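Local coordinates for UDP-N-acetylglucosamine 3-dehydrogenase (Acidithiobacillus ferrooxidans, PDB 7BVJ), which catalyses the NAD(+)-dependent oxidation of the glucosamine 3-position of UDP-N-acetylglucosamine to a ketone, a step in making the diamino sugar of lipid A in some bacteria, at residues F17-Y22 / A44-R49; D62-V67 / E78-A83; K120-A125 / R266-A271. All coordinates share one frame; numbering follows the deposited sequence.

Interaction 1 of 3, residues F17-Y22 / A44-R49; sequences FHAQKY and AELRCR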
loop_
_atom_site.group_PDB
_atom_site.type_symbol
_atom_site.label_atom_id
_atom_site.label_comp_id
_atom_site.label_asym_id
_atom_site.label_seq_id
_atom_site.Cartn_x
_atom_site.Cartn_y
_atom_site.Cartn_z
ATOM N N PHE A 17 -15.148 -2.897 1.509
ATOM C CA PHE A 17 -14.947 -1.607 0.845
ATOM C C PHE A 17 -14.541 -1.794 -0.613
ATOM O O PHE A 17 -15.026 -1.074 -1.497
ATOM C CB PHE A 17 -13.890 -0.778 1.590
ATOM C CG PHE A 17 -14.308 -0.360 2.972
ATOM C CD1 PHE A 17 -13.573 -0.739 4.074
ATOM C CD2 PHE A 17 -15.451 0.392 3.167
ATOM C CE1 PHE A 17 -13.967 -0.368 5.353
ATOM C CE2 PHE A 17 -15.849 0.766 4.442
ATOM C CZ PHE A 17 -15.110 0.383 5.536
ATOM N N HIS A 18 -13.638 -2.745 -0.877
ATOM C CA HIS A 18 -13.325 -3.080 -2.266
ATOM C C HIS A 18 -14.596 -3.392 -3.044
ATOM O O HIS A 18 -14.786 -2.924 -4.180
ATOM C CB HIS A 18 -12.395 -4.282 -2.348
ATOM C CG HIS A 18 -10.947 -3.971 -2.157
ATOM N ND1 HIS A 18 -10.015 -4.149 -3.153
ATOM C CD2 HIS A 18 -10.257 -3.586 -1.061
ATOM C CE1 HIS A 18 -8.816 -3.869 -2.687
ATOM N NE2 HIS A 18 -8.937 -3.519 -1.421
ATOM N N ALA A 19 -15.469 -4.209 -2.443
ATOM C CA ALA A 19 -16.699 -4.627 -3.115
ATOM C C ALA A 19 -17.622 -3.439 -3.391
ATOM O O ALA A 19 -18.231 -3.351 -4.471
ATOM C CB ALA A 19 -17.420 -5.690 -2.279
ATOM N N GLN A 20 -17.734 -2.514 -2.428
ATOM C CA GLN A 20 -18.540 -1.310 -2.645
ATOM C C GLN A 20 -18.027 -0.521 -3.844
ATOM O O GLN A 20 -18.818 -0.070 -4.689
ATOM C CB GLN A 20 -18.546 -0.420 -1.397
ATOM C CG GLN A 20 -19.162 -1.054 -0.147
ATOM C CD GLN A 20 -19.149 -0.139 1.071
ATOM O OE1 GLN A 20 -18.479 0.901 1.084
ATOM N NE2 GLN A 20 -19.897 -0.520 2.101
ATOM N N LYS A 21 -16.702 -0.355 -3.941
ATOM C CA LYS A 21 -16.142 0.397 -5.070
ATOM C C LYS A 21 -16.461 -0.288 -6.394
ATOM O O LYS A 21 -16.924 0.354 -7.357
ATOM C CB LYS A 21 -14.622 0.569 -4.914
ATOM C CG LYS A 21 -14.152 1.196 -3.614
ATOM C CD LYS A 21 -15.175 2.179 -3.057
ATOM C CE LYS A 21 -14.514 3.279 -2.261
ATOM N NZ LYS A 21 -14.572 3.025 -0.805
ATOM N N TYR A 22 -16.208 -1.600 -6.469
ATOM C CA TYR A 22 -16.459 -2.303 -7.723
ATOM C C TYR A 22 -17.920 -2.193 -8.123
ATOM O O TYR A 22 -18.234 -2.043 -9.310
ATOM C CB TYR A 22 -16.060 -3.768 -7.619
ATOM C CG TYR A 22 -14.572 -4.067 -7.735
ATOM C CD1 TYR A 22 -13.899 -3.917 -8.942
ATOM C CD2 TYR A 22 -13.866 -4.565 -6.650
ATOM C CE1 TYR A 22 -12.555 -4.228 -9.057
ATOM C CE2 TYR A 22 -12.521 -4.865 -6.750
ATOM C CZ TYR A 22 -11.872 -4.698 -7.954
ATOM O OH TYR A 22 -10.533 -4.992 -8.052
ATOM N N ALA A 44 -26.010 -9.250 0.107
ATOM C CA ALA A 44 -27.300 -8.618 0.374
ATOM C C ALA A 44 -27.183 -7.101 0.366
ATOM O O ALA A 44 -28.058 -6.402 -0.150
ATOM C CB ALA A 44 -27.841 -9.098 1.721
ATOM N N GLU A 45 -26.107 -6.573 0.935
ATOM C CA GLU A 45 -25.975 -5.129 1.037
ATOM C C GLU A 45 -25.661 -4.505 -0.322
ATOM O O GLU A 45 -26.140 -3.405 -0.634
ATOM C CB GLU A 45 -24.911 -4.810 2.082
ATOM C CG GLU A 45 -24.361 -3.395 2.081
ATOM C CD GLU A 45 -23.053 -3.313 2.851
ATOM O OE1 GLU A 45 -22.985 -3.894 3.949
ATOM O OE2 GLU A 45 -22.091 -2.688 2.350
ATOM N N LEU A 46 -24.890 -5.197 -1.162
ATOM C CA LEU A 46 -24.526 -4.640 -2.457
ATOM C C LEU A 46 -25.387 -5.155 -3.598
ATOM O O LEU A 46 -25.207 -4.707 -4.734
ATOM C CB LEU A 46 -23.054 -4.924 -2.759
ATOM C CG LEU A 46 -22.087 -4.340 -1.732
ATOM C CD1 LEU A 46 -20.665 -4.630 -2.119
ATOM C CD2 LEU A 46 -22.310 -2.853 -1.637
ATOM N N ARG A 47 -26.309 -6.077 -3.324
ATOM C CA ARG A 47 -27.209 -6.633 -4.338
ATOM C C ARG A 47 -26.435 -7.349 -5.438
ATOM O O ARG A 47 -26.785 -7.287 -6.615
ATOM C CB ARG A 47 -28.125 -5.556 -4.926
ATOM C CG ARG A 47 -28.969 -4.830 -3.881
ATOM C CD ARG A 47 -29.400 -3.446 -4.358
ATOM N NE ARG A 47 -30.619 -3.479 -5.170
ATOM C CZ ARG A 47 -30.673 -3.180 -6.468
ATOM N NH1 ARG A 47 -29.573 -2.828 -7.119
ATOM N NH2 ARG A 47 -31.830 -3.237 -7.116
ATOM N N CYS A 48 -25.372 -8.024 -5.055
ATOM C CA CYS A 48 -24.639 -8.934 -5.918
ATOM C C CYS A 48 -24.839 -10.355 -5.411
ATOM O O CYS A 48 -25.559 -10.584 -4.442
ATOM C CB CYS A 48 -23.161 -8.547 -5.949
ATOM S SG CYS A 48 -22.360 -8.688 -4.342
ATOM N N ARG A 49 -24.176 -11.308 -6.064
ATOM C CA ARG A 49 -24.226 -12.703 -5.645
ATOM C C ARG A 49 -23.271 -12.959 -4.485
ATOM O O ARG A 49 -22.250 -12.290 -4.337
ATOM C CB ARG A 49 -23.843 -13.628 -6.803
ATOM C CG ARG A 49 -25.002 -14.401 -7.425
ATOM C CD ARG A 49 -24.533 -15.299 -8.574
ATOM N NE ARG A 49 -24.279 -16.673 -8.143
ATOM C CZ ARG A 49 -23.939 -17.666 -8.962
ATOM N NH1 ARG A 49 -23.790 -17.432 -10.258
ATOM N NH2 ARG A 49 -23.723 -18.885 -8.483
#
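Different first torsions bring Q20 and E45 together: Q20 carries CG beside its own backbone N, whereas E45 swings CG opposite the backbone N (chi1 164°), and both chains run extended from there. Their ends meet in a hydrogen bond from Q20 NE2 to E45 OE2, 3.1 Å long with an N-H...O angle of 157°. E45 OE2 lies close to the amide plane and is met nearly head-on along its C-O bond, yet the amide and carboxylate planes are turned 60° apart. The same OE2 forms a salt bridge with R16 NE, its stronger partner, so two donors share this oxygen. Next to the polar pair, L46 forks over helix 13-25. Its CD1 presses on A19 CB at 3.4 Å, tighter than a usual carbon contact, and its CD2 lies 3.9 Å from Q20 CG, the two side chains crossing at about a right angle. With an alanine here, Q20's amide and CG are gone, which would probably leave E45 OE2 relying on R16 and open a gap beside L46 CD2. R47, with positive phi, ends helix 36-46 just past this point. On the sheet side, A19 touches V8 of strand 5-9 and V31 of strand 27-32, while L46 rests on L28, so the two helices pack side by side over the parallel Rossmann sheet.

Interaction 2 of 3, residues D62-V67 / E78-A83; sequences DAVSIV and EVAMQA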
loop_
_atom_site.group_PDB
_atom_site.type_symbol
_atom_site.label_atom_id
_atom_site.label_comp_id
_atom_site.label_asym_id
_atom_site.label_seq_id
_atom_site.Cartn_x
_atom_site.Cartn_y
_atom_site.Cartn_z
ATOM N N ASP A 62 -13.858 -11.054 -14.909
ATOM C CA ASP A 62 -12.600 -10.722 -15.558
ATOM C C ASP A 62 -11.529 -10.259 -14.575
ATOM O O ASP A 62 -10.345 -10.529 -14.799
ATOM C CB ASP A 62 -12.817 -9.621 -16.609
ATOM C CG ASP A 62 -13.944 -9.948 -17.587
ATOM O OD1 ASP A 62 -13.782 -10.911 -18.361
ATOM O OD2 ASP A 62 -14.984 -9.242 -17.579
ATOM N N ALA A 63 -11.901 -9.553 -13.506
ATOM C CA ALA A 63 -10.909 -9.129 -12.522
ATOM C C ALA A 63 -11.436 -9.317 -11.109
ATOM O O ALA A 63 -12.643 -9.248 -10.859
ATOM C CB ALA A 63 -10.492 -7.656 -12.713
ATOM N N VAL A 64 -10.518 -9.538 -10.175
ATOM C CA VAL A 64 -10.891 -9.602 -8.772
ATOM C C VAL A 64 -9.931 -8.774 -7.933
ATOM O O VAL A 64 -8.763 -8.563 -8.288
ATOM C CB VAL A 64 -10.919 -11.049 -8.235
ATOM C CG1 VAL A 64 -11.916 -11.899 -9.009
ATOM C CG2 VAL A 64 -9.519 -11.639 -8.298
ATOM N N SER A 65 -10.444 -8.311 -6.800
ATOM C CA SER A 65 -9.599 -7.959 -5.667
ATOM C C SER A 65 -9.474 -9.157 -4.722
ATOM O O SER A 65 -10.454 -9.856 -4.450
ATOM C CB SER A 65 -10.161 -6.745 -4.918
ATOM O OG SER A 65 -9.843 -5.530 -5.602
ATOM N N ILE A 66 -8.257 -9.393 -4.243
ATOM C CA ILE A 66 -7.952 -10.448 -3.278
ATOM C C ILE A 66 -7.605 -9.765 -1.963
ATOM O O ILE A 66 -6.565 -9.096 -1.845
ATOM C CB ILE A 66 -6.811 -11.351 -3.756
ATOM C CG1 ILE A 66 -7.290 -12.237 -4.905
ATOM C CG2 ILE A 66 -6.283 -12.189 -2.630
ATOM C CD1 ILE A 66 -6.157 -12.805 -5.721
ATOM N N VAL A 67 -8.514 -9.895 -0.992
ATOM C CA VAL A 67 -8.411 -9.194 0.280
ATOM C C VAL A 67 -8.477 -10.206 1.424
ATOM O O VAL A 67 -9.145 -9.974 2.439
ATOM C CB VAL A 67 -9.488 -8.103 0.411
ATOM C CG1 VAL A 67 -9.041 -7.070 1.443
ATOM C CG2 VAL A 67 -9.747 -7.434 -0.938
ATOM N N GLU A 78 -2.895 -17.631 -7.124
ATOM C CA GLU A 78 -2.580 -18.715 -8.043
ATOM C C GLU A 78 -3.851 -19.268 -8.679
ATOM O O GLU A 78 -3.915 -19.457 -9.903
ATOM C CB GLU A 78 -1.815 -19.815 -7.305
ATOM C CG GLU A 78 -1.012 -20.722 -8.206
ATOM C CD GLU A 78 -0.392 -21.887 -7.458
ATOM O OE1 GLU A 78 -0.952 -22.309 -6.406
ATOM O OE2 GLU A 78 0.652 -22.382 -7.931
ATOM N N VAL A 79 -4.884 -19.535 -7.864
ATOM C CA VAL A 79 -6.126 -20.063 -8.438
ATOM C C VAL A 79 -6.762 -19.034 -9.372
ATOM O O VAL A 79 -7.273 -19.374 -10.447
ATOM C CB VAL A 79 -7.104 -20.510 -7.335
ATOM C CG1 VAL A 79 -8.431 -20.969 -7.955
ATOM C CG2 VAL A 79 -6.503 -21.648 -6.502
ATOM N N ALA A 80 -6.706 -17.753 -8.993
ATOM C CA ALA A 80 -7.362 -16.724 -9.787
ATOM C C ALA A 80 -6.660 -16.535 -11.127
ATOM O O ALA A 80 -7.318 -16.392 -12.162
ATOM C CB ALA A 80 -7.428 -15.414 -9.008
ATOM N N MET A 81 -5.330 -16.597 -11.141
ATOM C CA MET A 81 -4.613 -16.442 -12.400
ATOM C C MET A 81 -4.682 -17.689 -13.263
ATOM O O MET A 81 -4.567 -17.584 -14.489
ATOM C CB MET A 81 -3.151 -16.078 -12.154
ATOM C CG MET A 81 -2.949 -14.643 -11.726
ATOM S SD MET A 81 -1.264 -14.347 -11.166
ATOM C CE MET A 81 -1.398 -12.637 -10.715
ATOM N N GLN A 82 -4.819 -18.873 -12.655
ATOM C CA GLN A 82 -4.992 -20.078 -13.461
ATOM C C GLN A 82 -6.273 -20.007 -14.278
ATOM O O GLN A 82 -6.363 -20.613 -15.351
ATOM C CB GLN A 82 -5.008 -21.322 -12.571
ATOM C CG GLN A 82 -4.977 -22.610 -13.362
ATOM C CD GLN A 82 -3.856 -22.617 -14.386
ATOM O OE1 GLN A 82 -2.693 -22.402 -14.042
ATOM N NE2 GLN A 82 -4.198 -22.859 -15.652
ATOM N N ALA A 83 -7.263 -19.272 -13.781
ATOM C CA ALA A 83 -8.520 -19.004 -14.460
ATOM C C ALA A 83 -8.456 -17.788 -15.389
ATOM O O ALA A 83 -9.508 -17.284 -15.801
ATOM C CB ALA A 83 -9.628 -18.797 -13.428
#
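A80 is the residue through which helix 73-82 meets V64 and I66 of strand 63-66; its neighbours in the helix face other elements. E78 points away from the strand and touches M106 of helix 97-110; E78 O accepts from Q82 N at 3.0 Å, a regular helical bond. V79 turns to a flank, against D55 and L58 of helix 54-59. A80 then directs its methyl at the sheet. Its CB lies 4.4 Å from V64 CG2 and also 4.4 Å from I66 CD1, and since V64 CG2 and I66 CD1 are themselves 4.4 Å apart, the three methyls form a nearly equilateral triangle of loose apolar contact. I66 reaches this point because its chain is extended to CD1 (chi2 161°). V64 CA and A80 CA, the nearest such pair across the contact, are 8.0 Å apart, consistent with the helix contributing no more than a methyl between the backbones. M81 faces the other flank, against C87 of strand 86-90 and both M106 and A107. At A83 the helix gives out: A83 N makes weak bonds of 3.3 Å to V79 O and to A80 O, and its backbone leaves helical angles. On the strand, alternation sends V64 and I66 to the helix, while S65 turns to the reverse face. No hydrogen bond crosses the contact. It joins the first strand and the crossover helix of a beta-alpha-beta unit, strand 63-66, helix 73-82 and parallel strand 86-90, in which the helix covers one face of the sheet of the NAD-binding Rossmann domain.

Interaction 3 of 3, residues K120-A125 / R266-A271; sequences KRVHPA and RDALAA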
loop_
_atom_site.group_PDB
_atom_site.type_symbol
_atom_site.label_atom_id
_atom_site.label_comp_id
_atom_site.label_asym_id
_atom_site.label_seq_id
_atom_site.Cartn_x
_atom_site.Cartn_y
_atom_site.Cartn_z
ATOM N N LYS A 120 -1.103 4.252 -0.646
ATOM C CA LYS A 120 -0.416 5.545 -0.364
ATOM C C LYS A 120 0.126 6.160 -1.651
ATOM O O LYS A 120 0.373 7.295 -1.664
ATOM C CB LYS A 120 0.711 5.316 0.642
ATOM C CG LYS A 120 0.565 5.921 2.014
ATOM C CD LYS A 120 -0.354 5.187 2.912
ATOM C CE LYS A 120 -1.614 5.988 3.146
ATOM N NZ LYS A 120 -2.634 5.175 3.823
ATOM N N ARG A 121 0.303 5.364 -2.682
ATOM C CA ARG A 121 0.763 5.902 -3.952
ATOM C C ARG A 121 -0.266 6.829 -4.573
ATOM O O ARG A 121 0.114 7.736 -5.322
ATOM C CB ARG A 121 1.083 4.785 -4.935
ATOM C CG ARG A 121 2.257 3.911 -4.584
ATOM C CD ARG A 121 2.648 3.073 -5.763
ATOM N NE ARG A 121 3.869 2.304 -5.527
ATOM C CZ ARG A 121 4.669 1.894 -6.502
ATOM N NH1 ARG A 121 4.356 2.171 -7.754
ATOM N NH2 ARG A 121 5.762 1.207 -6.234
ATOM N N VAL A 122 -1.562 6.612 -4.318
ATOM C CA VAL A 122 -2.594 7.454 -4.923
ATOM C C VAL A 122 -3.059 8.548 -3.966
ATOM O O VAL A 122 -3.992 9.295 -4.286
ATOM C CB VAL A 122 -3.783 6.620 -5.464
ATOM C CG1 VAL A 122 -3.306 5.470 -6.350
ATOM C CG2 VAL A 122 -4.659 6.093 -4.357
ATOM N N HIS A 123 -2.406 8.679 -2.812
ATOM C CA HIS A 123 -2.691 9.781 -1.906
ATOM C C HIS A 123 -2.504 11.117 -2.626
ATOM O O HIS A 123 -1.563 11.268 -3.414
ATOM C CB HIS A 123 -1.780 9.724 -0.677
ATOM C CG HIS A 123 -2.246 10.600 0.444
ATOM N ND1 HIS A 123 -2.092 11.969 0.431
ATOM C CD2 HIS A 123 -2.911 10.309 1.588
ATOM C CE1 HIS A 123 -2.625 12.483 1.527
ATOM N NE2 HIS A 123 -3.127 11.496 2.247
ATOM N N PRO A 124 -3.390 12.096 -2.397
ATOM C CA PRO A 124 -3.304 13.359 -3.159
ATOM C C PRO A 124 -1.962 14.075 -3.028
ATOM O O PRO A 124 -1.477 14.676 -4.000
ATOM C CB PRO A 124 -4.454 14.196 -2.573
ATOM C CG PRO A 124 -5.423 13.204 -2.023
ATOM C CD PRO A 124 -4.630 11.997 -1.597
ATOM N N ALA A 125 -1.342 14.030 -1.848
ATOM C CA ALA A 125 -0.062 14.706 -1.677
ATOM C C ALA A 125 1.023 14.042 -2.509
ATOM O O ALA A 125 1.865 14.726 -3.117
ATOM C CB ALA A 125 0.328 14.722 -0.201
ATOM N N ARG A 266 -9.928 12.904 -2.055
ATOM C CA ARG A 266 -10.633 11.970 -2.927
ATOM C C ARG A 266 -10.602 10.566 -2.325
ATOM O O ARG A 266 -9.866 10.278 -1.381
ATOM C CB ARG A 266 -10.057 11.973 -4.351
ATOM C CG ARG A 266 -8.846 11.095 -4.546
ATOM C CD ARG A 266 -8.382 11.134 -5.984
ATOM N NE ARG A 266 -7.129 10.407 -6.181
ATOM C CZ ARG A 266 -6.212 10.738 -7.087
ATOM N NH1 ARG A 266 -6.406 11.800 -7.868
ATOM N NH2 ARG A 266 -5.094 10.020 -7.207
ATOM N N ASP A 267 -11.446 9.696 -2.874
ATOM C CA ASP A 267 -11.521 8.301 -2.450
ATOM C C ASP A 267 -10.294 7.552 -2.961
ATOM O O ASP A 267 -10.160 7.321 -4.161
ATOM C CB ASP A 267 -12.808 7.680 -2.988
ATOM C CG ASP A 267 -13.247 6.457 -2.201
ATOM O OD1 ASP A 267 -12.389 5.630 -1.796
ATOM O OD2 ASP A 267 -14.469 6.328 -1.994
ATOM N N ALA A 268 -9.389 7.175 -2.059
ATOM C CA ALA A 268 -8.148 6.541 -2.499
ATOM C C ALA A 268 -8.396 5.137 -3.048
ATOM O O ALA A 268 -7.825 4.748 -4.074
ATOM C CB ALA A 268 -7.145 6.506 -1.342
ATOM N N LEU A 269 -9.243 4.359 -2.383
ATOM C CA LEU A 269 -9.450 2.984 -2.816
ATOM C C LEU A 269 -10.240 2.931 -4.124
ATOM O O LEU A 269 -9.947 2.108 -5.005
ATOM C CB LEU A 269 -10.143 2.200 -1.694
ATOM C CG LEU A 269 -10.582 0.776 -2.045
ATOM C CD1 LEU A 269 -9.363 -0.079 -2.321
ATOM C CD2 LEU A 269 -11.452 0.175 -0.955
ATOM N N ALA A 270 -11.238 3.805 -4.279
ATOM C CA ALA A 270 -11.887 3.960 -5.581
ATOM C C ALA A 270 -10.879 4.326 -6.668
ATOM O O ALA A 270 -10.951 3.810 -7.786
ATOM C CB ALA A 270 -12.989 5.024 -5.508
ATOM N N ALA A 271 -9.951 5.239 -6.365
ATOM C CA ALA A 271 -8.935 5.636 -7.341
ATOM C C ALA A 271 -8.072 4.447 -7.743
ATOM O O ALA A 271 -7.792 4.226 -8.926
ATOM C CB ALA A 271 -8.060 6.751 -6.747
#
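The guanidinium of R266 comes obliquely at the backbone carbonyl of V122, and NH2 gives V122 O a weak hydrogen bond of 3.2 Å, bent to an N-H...O angle of 126°. NH2 has a stronger partner in Q127 OE1. Two N-capped helix starts, those of 124-132 and 268-282, meet here. The other flat group, the H123 ring, has P124 CD 3.2 Å above one face, displaced toward the rim, and A125 N at its edge in the ring plane. H123 is the N-cap residue of helix 124-132, and its ND1 accepts a capping bond of 3.2 Å from A125 N. D267 does the same for helix 268-282: its OD1 accepts from A270 N at 3.3 Å, from well above the carboxylate plane (64°). Between the helix starts V122 supplies the apolar part. With chi1 at -50°, its CG2 falls between the backbone N and carbonyl carbon and faces helix 268-282, 3.9 Å from A268 CB and 4.2 Å from A271 CB. The polar A268 O is also a close neighbour, 3.5 Å from V122 CG2. Helix 268-282 has residues 120-125 on one flank and helix 13-25 of the Rossmann fold on another, where L269 packs on F17. R266 reaches across by an extended run from CG to NE. NE is buried by the contact and has no partner in the model, with V122 O 3.8 Å away.

How the interactions relate
From the N terminus, interaction 1 closes first, across 21 intervening residues, then interaction 2 across 10, and interaction 3 last, across 140 that include the whole mixed sheet. The three follow in series; none nests within or crosses another. Interactions 1 and 2 both belong to the Rossmann fold and touch directly: S65 OG lies 2.6 Å from Y22 OH and 2.8 Å from H18 ND1, probable hydrogen bonds joining helix 13-25 to strand 63-66. Interaction 3 ties the starts of helices 124-132 and 268-282; it meets helix 13-25, with L269 CD1 3.6 Å from H18 NE2 and a long, weak K21-D267 ion pair. Interactions 2 and 3 do not touch.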